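Long-range contacts in isomerase/lactonizing enzyme (Agrobacterium tumefaciens, PDB 1RVK), which is of unknown function but, as a magnesium-binding member of the enolase superfamily, probably abstracts a proton alpha to a substrate carboxylate: residues A[21-29]-A[137-145]; A[180-188]-A[208-219]. All coordinates share one frame; numbering follows the deposited sequence.

Interaction 1 of 2, residues A[21-29]-A[137-145]; sequences SAGHAHPGP and IMCGDELEG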
loop_
_atom_site.group_PDB
_atom_site.type_symbol
_atom_site.label_atom_id
_atom_site.label_comp_id
_atom_site.label_asym_id
_atom_site.label_seq_id
_atom_site.Cartn_x
_atom_site.Cartn_y
_atom_site.Cartn_z
ATOM N N SER A 21 -16.061 5.587 8.969
ATOM C CA SER A 21 -17.026 4.667 8.386
ATOM C C SER A 21 -16.749 4.291 6.937
ATOM O O SER A 21 -17.160 3.222 6.486
ATOM C CB SER A 21 -18.434 5.245 8.513
ATOM O OG SER A 21 -18.813 5.320 9.874
ATOM N N ALA A 22 -16.054 5.162 6.209
ATOM C CA ALA A 22 -15.729 4.894 4.811
ATOM C C ALA A 22 -14.372 4.205 4.678
ATOM O O ALA A 22 -13.939 3.881 3.570
ATOM C CB ALA A 22 -15.736 6.195 4.007
ATOM N N GLY A 23 -13.696 3.999 5.806
ATOM C CA GLY A 23 -12.405 3.329 5.781
ATOM C C GLY A 23 -11.176 4.214 5.669
ATOM O O GLY A 23 -10.073 3.709 5.459
ATOM N N HIS A 24 -11.342 5.527 5.807
ATOM C CA HIS A 24 -10.202 6.440 5.711
ATOM C C HIS A 24 -9.537 6.606 7.075
ATOM O O HIS A 24 -10.220 6.742 8.092
ATOM C CB HIS A 24 -10.658 7.802 5.175
ATOM C CG HIS A 24 -11.449 7.713 3.908
ATOM N ND1 HIS A 24 -10.988 7.051 2.791
ATOM C CD2 HIS A 24 -12.680 8.180 3.588
ATOM C CE1 HIS A 24 -11.903 7.110 1.839
ATOM N NE2 HIS A 24 -12.939 7.790 2.296
ATOM N N ALA A 25 -8.206 6.595 7.091
ATOM C CA ALA A 25 -7.446 6.715 8.335
ATOM C C ALA A 25 -7.367 8.136 8.877
ATOM O O ALA A 25 -7.273 9.101 8.120
ATOM C CB ALA A 25 -6.037 6.163 8.138
ATOM N N HIS A 26 -7.402 8.246 10.203
ATOM C CA HIS A 26 -7.320 9.530 10.892
ATOM C C HIS A 26 -6.687 9.311 12.251
ATOM O O HIS A 26 -6.759 8.215 12.809
ATOM C CB HIS A 26 -8.708 10.130 11.128
ATOM C CG HIS A 26 -9.449 10.470 9.875
ATOM N ND1 HIS A 26 -10.538 9.749 9.435
ATOM C CD2 HIS A 26 -9.251 11.448 8.960
ATOM C CE1 HIS A 26 -10.978 10.268 8.304
ATOM N NE2 HIS A 26 -10.214 11.300 7.993
ATOM N N PRO A 27 -6.048 10.348 12.804
ATOM C CA PRO A 27 -5.436 10.188 14.120
ATOM C C PRO A 27 -6.518 10.422 15.169
ATOM O O PRO A 27 -7.388 11.279 14.999
ATOM C CB PRO A 27 -4.361 11.270 14.130
ATOM C CG PRO A 27 -5.010 12.371 13.354
ATOM C CD PRO A 27 -5.676 11.640 12.197
ATOM N N GLY A 28 -6.473 9.650 16.246
ATOM C CA GLY A 28 -7.457 9.797 17.298
ATOM C C GLY A 28 -6.885 9.374 18.636
ATOM O O GLY A 28 -5.667 9.365 18.820
ATOM N N PRO A 29 -7.744 9.020 19.598
ATOM C CA PRO A 29 -7.289 8.595 20.923
ATOM C C PRO A 29 -6.478 7.307 20.851
ATOM O O PRO A 29 -6.679 6.487 19.957
ATOM C CB PRO A 29 -8.593 8.391 21.685
ATOM C CG PRO A 29 -9.533 9.353 21.023
ATOM C CD PRO A 29 -9.209 9.168 19.566
ATOM N N ILE A 137 0.489 11.785 2.859
ATOM C CA ILE A 137 -0.334 12.408 3.894
ATOM C C ILE A 137 -1.745 11.837 4.021
ATOM O O ILE A 137 -2.432 11.623 3.020
ATOM C CB ILE A 137 -0.446 13.927 3.649
ATOM C CG1 ILE A 137 0.954 14.537 3.540
ATOM C CG2 ILE A 137 -1.209 14.587 4.792
ATOM C CD1 ILE A 137 0.957 16.004 3.150
HETATM N N MSE A 138 -2.172 11.599 5.259
HETATM C CA MSE A 138 -3.513 11.069 5.530
HETATM C C MSE A 138 -4.615 11.944 4.948
HETATM O O MSE A 138 -4.410 13.131 4.675
HETATM C CB MSE A 138 -3.769 10.967 7.037
HETATM C CG MSE A 138 -3.030 9.864 7.761
HETATM SE SE MSE A 138 -3.738 9.643 9.564
HETATM C CE MSE A 138 -2.961 7.923 9.962
ATOM N N CYS A 139 -5.793 11.350 4.778
ATOM C CA CYS A 139 -6.954 12.069 4.270
ATOM C C CYS A 139 -7.215 13.255 5.189
ATOM O O CYS A 139 -6.847 13.231 6.363
ATOM C CB CYS A 139 -8.189 11.165 4.267
ATOM S SG CYS A 139 -8.118 9.800 3.091
ATOM N N GLY A 140 -7.858 14.286 4.655
ATOM C CA GLY A 140 -8.151 15.459 5.458
ATOM C C GLY A 140 -9.112 15.192 6.602
ATOM O O GLY A 140 -9.854 14.207 6.598
ATOM N N ASP A 141 -9.104 16.078 7.590
ATOM C CA ASP A 141 -9.986 15.937 8.740
ATOM C C ASP A 141 -10.554 17.288 9.157
ATOM O O ASP A 141 -10.525 18.250 8.387
ATOM C CB ASP A 141 -9.235 15.296 9.917
ATOM C CG ASP A 141 -7.912 15.981 10.221
ATOM O OD1 ASP A 141 -7.892 17.221 10.357
ATOM O OD2 ASP A 141 -6.886 15.274 10.335
ATOM N N GLU A 142 -11.086 17.348 10.370
ATOM C CA GLU A 142 -11.652 18.582 10.894
ATOM C C GLU A 142 -11.010 18.884 12.245
ATOM O O GLU A 142 -11.608 19.531 13.109
ATOM C CB GLU A 142 -13.172 18.446 11.016
ATOM C CG GLU A 142 -13.860 18.315 9.659
ATOM C CD GLU A 142 -15.358 18.113 9.765
ATOM O OE1 GLU A 142 -15.790 16.989 10.102
ATOM O OE2 GLU A 142 -16.103 19.082 9.512
ATOM N N LEU A 143 -9.776 18.408 12.402
ATOM C CA LEU A 143 -8.996 18.602 13.622
ATOM C C LEU A 143 -8.183 19.886 13.530
ATOM O O LEU A 143 -7.344 20.039 12.644
ATOM C CB LEU A 143 -8.041 17.422 13.833
ATOM C CG LEU A 143 -8.591 16.086 14.345
ATOM C CD1 LEU A 143 -9.942 15.798 13.743
ATOM C CD2 LEU A 143 -7.606 14.978 14.008
ATOM N N GLU A 144 -8.431 20.807 14.452
ATOM C CA GLU A 144 -7.714 22.074 14.464
ATOM C C GLU A 144 -6.209 21.821 14.516
ATOM O O GLU A 144 -5.722 21.104 15.391
ATOM C CB GLU A 144 -8.156 22.899 15.672
ATOM C CG GLU A 144 -7.772 24.363 15.607
ATOM C CD GLU A 144 -8.390 25.165 16.735
ATOM O OE1 GLU A 144 -9.628 25.112 16.892
ATOM O OE2 GLU A 144 -7.643 25.850 17.462
ATOM N N GLY A 145 -5.478 22.398 13.565
ATOM C CA GLY A 145 -4.037 22.216 13.526
ATOM C C GLY A 145 -3.595 20.912 12.883
ATOM O O GLY A 145 -2.400 20.675 12.705
HETATM O O HOH W 1 -6.061 8.703 5.738
#
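Selenomethionine Met138 and Cys139 begin the loop that follows strand 130-137 of the barrel domain, and they meet strand 25-28 of the N-terminal domain, the interdomain contact expected of an enolase-superfamily protein, in which the smaller domain covers one mouth of the barrel. Met138 lays SE 3.8 Å from Pro27 CD and as near to His26 CA, while CE comes up to Ala25 CB; its outstretched side chain runs alongside the proline ring, pointing the other way. At Cys139 the two backbones are joined through a water, which donates to Ala25 O at 2.7 Å and accepts from Cys139 N at 2.8 Å. The thiol leans obliquely toward the His24 ring, SG lying 4.5 Å from its centroid, and the Cys139 side chain lies about 8 Å from the bound magnesium ion. Gly140 O takes the one direct hydrogen bond across the contact, from His26 NE2, 3.2 Å long and bent to 136° at the hydrogen: the acceptor lies near the imidazole plane, but the donor stands 37° out of the carbonyl plane. Asp141 brings CB to His26 CD2; its OD1 closes an Asx turn with Leu143 N and also takes Leu147 N, while OD2 hydrogen-bonds His334 beyond strand 328-333. Leu143 then sets CD2 against Pro27 CG, 3.7 Å away.

Interaction 2 of 2, residues A[180-188]-A[208-219]; sequences APDVKMDLK and FHWYSRTDALAL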
loop_
_atom_site.group_PDB
_atom_site.type_symbol
_atom_site.label_atom_id
_atom_site.label_comp_id
_atom_site.label_asym_id
_atom_site.label_seq_id
_atom_site.Cartn_x
_atom_site.Cartn_y
_atom_site.Cartn_z
ATOM N N ALA A 180 -17.292 17.616 2.834
ATOM C CA ALA A 180 -16.625 16.939 1.721
ATOM C C ALA A 180 -17.546 16.149 0.787
ATOM O O ALA A 180 -18.603 15.670 1.196
ATOM C CB ALA A 180 -15.530 16.022 2.267
ATOM N N PRO A 181 -17.143 16.002 -0.487
ATOM C CA PRO A 181 -15.902 16.550 -1.046
ATOM C C PRO A 181 -16.128 17.915 -1.685
ATOM O O PRO A 181 -17.262 18.290 -1.983
ATOM C CB PRO A 181 -15.508 15.500 -2.071
ATOM C CG PRO A 181 -16.846 15.134 -2.653
ATOM C CD PRO A 181 -17.753 15.038 -1.423
ATOM N N ASP A 182 -15.046 18.654 -1.902
ATOM C CA ASP A 182 -15.133 19.975 -2.518
ATOM C C ASP A 182 -13.884 20.204 -3.369
ATOM O O ASP A 182 -12.784 20.360 -2.836
ATOM C CB ASP A 182 -15.239 21.051 -1.430
ATOM C CG ASP A 182 -15.550 22.424 -1.992
ATOM O OD1 ASP A 182 -14.811 22.892 -2.881
ATOM O OD2 ASP A 182 -16.534 23.040 -1.537
ATOM N N VAL A 183 -14.055 20.210 -4.690
ATOM C CA VAL A 183 -12.935 20.401 -5.606
ATOM C C VAL A 183 -12.151 21.676 -5.322
ATOM O O VAL A 183 -10.925 21.678 -5.378
ATOM C CB VAL A 183 -13.406 20.430 -7.078
ATOM C CG1 VAL A 183 -12.247 20.808 -7.996
ATOM C CG2 VAL A 183 -13.953 19.064 -7.467
ATOM N N LYS A 184 -12.856 22.759 -5.018
ATOM C CA LYS A 184 -12.177 24.015 -4.738
ATOM C C LYS A 184 -11.273 23.916 -3.514
ATOM O O LYS A 184 -10.174 24.463 -3.516
ATOM C CB LYS A 184 -13.191 25.147 -4.558
ATOM C CG LYS A 184 -13.857 25.552 -5.860
ATOM C CD LYS A 184 -14.816 26.711 -5.663
ATOM C CE LYS A 184 -15.407 27.158 -6.994
ATOM N NZ LYS A 184 -16.139 26.053 -7.676
HETATM N N MSE A 185 -11.732 23.223 -2.475
HETATM C CA MSE A 185 -10.929 23.065 -1.266
HETATM C C MSE A 185 -9.700 22.220 -1.567
HETATM O O MSE A 185 -8.595 22.541 -1.131
HETATM C CB MSE A 185 -11.747 22.401 -0.151
HETATM C CG MSE A 185 -12.745 23.321 0.530
HETATM SE SE MSE A 185 -11.876 24.780 1.473
HETATM C CE MSE A 185 -11.352 23.838 3.063
ATOM N N ASP A 186 -9.894 21.136 -2.314
ATOM C CA ASP A 186 -8.786 20.260 -2.679
ATOM C C ASP A 186 -7.707 21.053 -3.412
ATOM O O ASP A 186 -6.514 20.902 -3.137
ATOM C CB ASP A 186 -9.286 19.124 -3.580
ATOM C CG ASP A 186 -10.185 18.147 -2.846
ATOM O OD1 ASP A 186 -10.727 17.227 -3.504
ATOM O OD2 ASP A 186 -10.350 18.288 -1.615
ATOM N N LEU A 187 -8.125 21.901 -4.347
ATOM C CA LEU A 187 -7.174 22.703 -5.107
ATOM C C LEU A 187 -6.462 23.723 -4.226
ATOM O O LEU A 187 -5.293 24.022 -4.453
ATOM C CB LEU A 187 -7.872 23.410 -6.272
ATOM C CG LEU A 187 -8.211 22.515 -7.468
ATOM C CD1 LEU A 187 -9.045 23.284 -8.481
ATOM C CD2 LEU A 187 -6.923 22.016 -8.098
ATOM N N LYS A 188 -7.162 24.259 -3.227
ATOM C CA LYS A 188 -6.538 25.226 -2.324
ATOM C C LYS A 188 -5.437 24.546 -1.522
ATOM O O LYS A 188 -4.396 25.142 -1.250
ATOM C CB LYS A 188 -7.554 25.823 -1.349
ATOM C CG LYS A 188 -8.517 26.833 -1.954
ATOM C CD LYS A 188 -9.218 27.609 -0.845
ATOM C CE LYS A 188 -10.470 28.312 -1.340
ATOM N NZ LYS A 188 -11.568 27.340 -1.629
ATOM N N PHE A 208 -10.696 12.591 -3.416
ATOM C CA PHE A 208 -11.928 11.810 -3.275
ATOM C C PHE A 208 -12.010 10.812 -4.441
ATOM O O PHE A 208 -12.014 11.203 -5.605
ATOM C CB PHE A 208 -13.109 12.784 -3.279
ATOM C CG PHE A 208 -14.451 12.128 -3.232
ATOM C CD1 PHE A 208 -15.304 12.201 -4.330
ATOM C CD2 PHE A 208 -14.888 11.478 -2.081
ATOM C CE1 PHE A 208 -16.579 11.636 -4.278
ATOM C CE2 PHE A 208 -16.158 10.910 -2.022
ATOM C CZ PHE A 208 -17.004 10.990 -3.122
ATOM N N HIS A 209 -12.084 9.523 -4.115
ATOM C CA HIS A 209 -12.086 8.451 -5.116
ATOM C C HIS A 209 -13.325 8.242 -5.982
ATOM O O HIS A 209 -13.358 7.293 -6.769
ATOM C CB HIS A 209 -11.780 7.114 -4.436
ATOM C CG HIS A 209 -10.701 7.184 -3.403
ATOM N ND1 HIS A 209 -9.402 7.535 -3.699
ATOM C CD2 HIS A 209 -10.722 6.907 -2.077
ATOM C CE1 HIS A 209 -8.669 7.470 -2.601
ATOM N NE2 HIS A 209 -9.446 7.091 -1.603
ATOM N N TRP A 210 -14.331 9.101 -5.859
ATOM C CA TRP A 210 -15.552 8.911 -6.636
ATOM C C TRP A 210 -16.116 10.179 -7.278
ATOM O O TRP A 210 -17.335 10.301 -7.444
ATOM C CB TRP A 210 -16.633 8.285 -5.748
ATOM C CG TRP A 210 -16.220 7.022 -5.041
ATOM C CD1 TRP A 210 -16.407 5.740 -5.472
ATOM C CD2 TRP A 210 -15.589 6.926 -3.757
ATOM N NE1 TRP A 210 -15.939 4.848 -4.530
ATOM C CE2 TRP A 210 -15.431 5.551 -3.469
ATOM C CE3 TRP A 210 -15.142 7.869 -2.822
ATOM C CZ2 TRP A 210 -14.846 5.096 -2.282
ATOM C CZ3 TRP A 210 -14.558 7.417 -1.641
ATOM C CH2 TRP A 210 -14.417 6.040 -1.384
ATOM N N TYR A 211 -15.250 11.123 -7.635
ATOM C CA TYR A 211 -15.714 12.354 -8.282
ATOM C C TYR A 211 -16.309 12.033 -9.646
ATOM O O TYR A 211 -15.894 11.083 -10.306
ATOM C CB TYR A 211 -14.554 13.328 -8.512
ATOM C CG TYR A 211 -14.245 14.272 -7.372
ATOM C CD1 TYR A 211 -12.944 14.391 -6.886
ATOM C CD2 TYR A 211 -15.237 15.085 -6.817
ATOM C CE1 TYR A 211 -12.631 15.298 -5.875
ATOM C CE2 TYR A 211 -14.935 15.997 -5.802
ATOM C CZ TYR A 211 -13.627 16.096 -5.340
ATOM O OH TYR A 211 -13.309 16.996 -4.356
ATOM N N SER A 212 -17.279 12.840 -10.064
ATOM C CA SER A 212 -17.894 12.678 -11.376
ATOM C C SER A 212 -16.836 13.071 -12.410
ATOM O O SER A 212 -15.803 13.632 -12.058
ATOM C CB SER A 212 -19.084 13.621 -11.507
ATOM O OG SER A 212 -18.651 14.968 -11.386
ATOM N N ARG A 213 -17.091 12.782 -13.683
ATOM C CA ARG A 213 -16.139 13.150 -14.722
ATOM C C ARG A 213 -15.931 14.666 -14.726
ATOM O O ARG A 213 -14.800 15.136 -14.793
ATOM C CB ARG A 213 -16.630 12.712 -16.107
ATOM C CG ARG A 213 -16.573 11.210 -16.373
ATOM C CD ARG A 213 -16.835 10.930 -17.844
ATOM N NE ARG A 213 -16.894 9.503 -18.157
ATOM C CZ ARG A 213 -16.914 9.021 -19.394
ATOM N NH1 ARG A 213 -16.876 9.852 -20.426
ATOM N NH2 ARG A 213 -16.983 7.710 -19.603
ATOM N N THR A 214 -17.021 15.426 -14.641
ATOM C CA THR A 214 -16.920 16.884 -14.658
ATOM C C THR A 214 -16.097 17.443 -13.497
ATOM O O THR A 214 -15.310 18.371 -13.690
ATOM C CB THR A 214 -18.318 17.563 -14.666
ATOM O OG1 THR A 214 -19.115 17.059 -13.588
ATOM C CG2 THR A 214 -19.024 17.300 -15.991
ATOM N N ASP A 215 -16.264 16.886 -12.301
ATOM C CA ASP A 215 -15.495 17.362 -11.148
ATOM C C ASP A 215 -14.019 16.971 -11.261
ATOM O O ASP A 215 -13.135 17.758 -10.930
ATOM C CB ASP A 215 -16.074 16.821 -9.830
ATOM C CG ASP A 215 -17.275 17.625 -9.338
ATOM O OD1 ASP A 215 -17.438 18.793 -9.759
ATOM O OD2 ASP A 215 -18.050 17.094 -8.513
ATOM N N ALA A 216 -13.750 15.757 -11.730
ATOM C CA ALA A 216 -12.373 15.306 -11.882
ATOM C C ALA A 216 -11.639 16.148 -12.925
ATOM O O ALA A 216 -10.445 16.414 -12.783
ATOM C CB ALA A 216 -12.339 13.830 -12.281
ATOM N N LEU A 217 -12.347 16.561 -13.975
ATOM C CA LEU A 217 -11.741 17.383 -15.019
ATOM C C LEU A 217 -11.372 18.749 -14.433
ATOM O O LEU A 217 -10.305 19.293 -14.718
ATOM C CB LEU A 217 -12.716 17.570 -16.191
ATOM C CG LEU A 217 -12.227 18.466 -17.338
ATOM C CD1 LEU A 217 -11.042 17.804 -18.030
ATOM C CD2 LEU A 217 -13.352 18.705 -18.338
ATOM N N ALA A 218 -12.259 19.292 -13.607
ATOM C CA ALA A 218 -12.023 20.586 -12.974
ATOM C C ALA A 218 -10.834 20.483 -12.022
ATOM O O ALA A 218 -10.005 21.391 -11.937
ATOM C CB ALA A 218 -13.263 21.030 -12.217
ATOM N N LEU A 219 -10.759 19.373 -11.297
ATOM C CA LEU A 219 -9.660 19.160 -10.367
ATOM C C LEU A 219 -8.347 19.044 -11.147
ATOM O O LEU A 219 -7.369 19.731 -10.846
ATOM C CB LEU A 219 -9.915 17.888 -9.548
ATOM C CG LEU A 219 -8.907 17.453 -8.475
ATOM C CD1 LEU A 219 -7.667 16.894 -9.126
ATOM C CD2 LEU A 219 -8.562 18.625 -7.571
HETATM O O HOH W 2 -10.819 15.172 -1.946
#
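Phe208 carries Pro181 on one face and the backbone N of Trp210 on the other, while Tyr211 CG stands at its edge. Pro181, which follows a cis peptide bond, places CG almost over the ring centre, 3.8 Å from the centroid, a CH-pi contact. The Tyr211 ring has Phe208 CD1 over one face, offset toward the rim, and Asp186 OD1 in plane at its edge. There the phenol donates to Asp186 OD1 at 2.7 Å, although the carboxylate, turned steeply to the phenol ring, is met from above its own plane, 49° out of it. A water 2.6 Å from Asp186 OD1 also accepts from Phe208 N and joins the two, so Asp186 ties helix 183-197 to Tyr211 directly and to the backbone of Phe208 through the water.

Val183 divides its methyls between the phenol and the second helix. With CG1 anti to the backbone N (chi1 173°), CG2 is left to press on Tyr211 CE2 at 3.6 Å and to approach Asp215 CB, whereas CG1 packs on Leu219 CB. One turn further, Leu187 CD2 meets Leu219 CD2 at 3.8 Å. Asp182 N-caps helix 183-197, its OD1 accepting from Met185 N at 3.1 Å and more weakly from Lys184 N. The short helix segments 183-188 and 213-219 run nearly parallel, their axes 10.1 Å apart at closest approach and crossing at -23°, as successive outer helices of a TIM barrel do; the loop bearing the aromatics follows strand 202-206, whose Asp206 is a magnesium ligand.

Overall arrangement
Both contacts involve loops that follow strands of the barrel, but interaction 1 fastens one to the N-terminal domain, whereas interaction 2 joins neighbouring elements within the barrel itself. Interaction 1 is the more buried, with few polar bonds: selenium, sulfur and proline contacts, one bent hydrogen bond and a bridging water. Interaction 2, farther from the chain centre and only partly buried, couples nearly parallel helices through aliphatic packing, a short phenol-carboxylate bond and a proline CH-pi contact. Their centres lie 18 Å apart, yet they touch where His24 CE1 packs against His209 and Trp210, so His24 carries the N-terminal segment to the barrel loop at 208-212, near the metal end of the barrel.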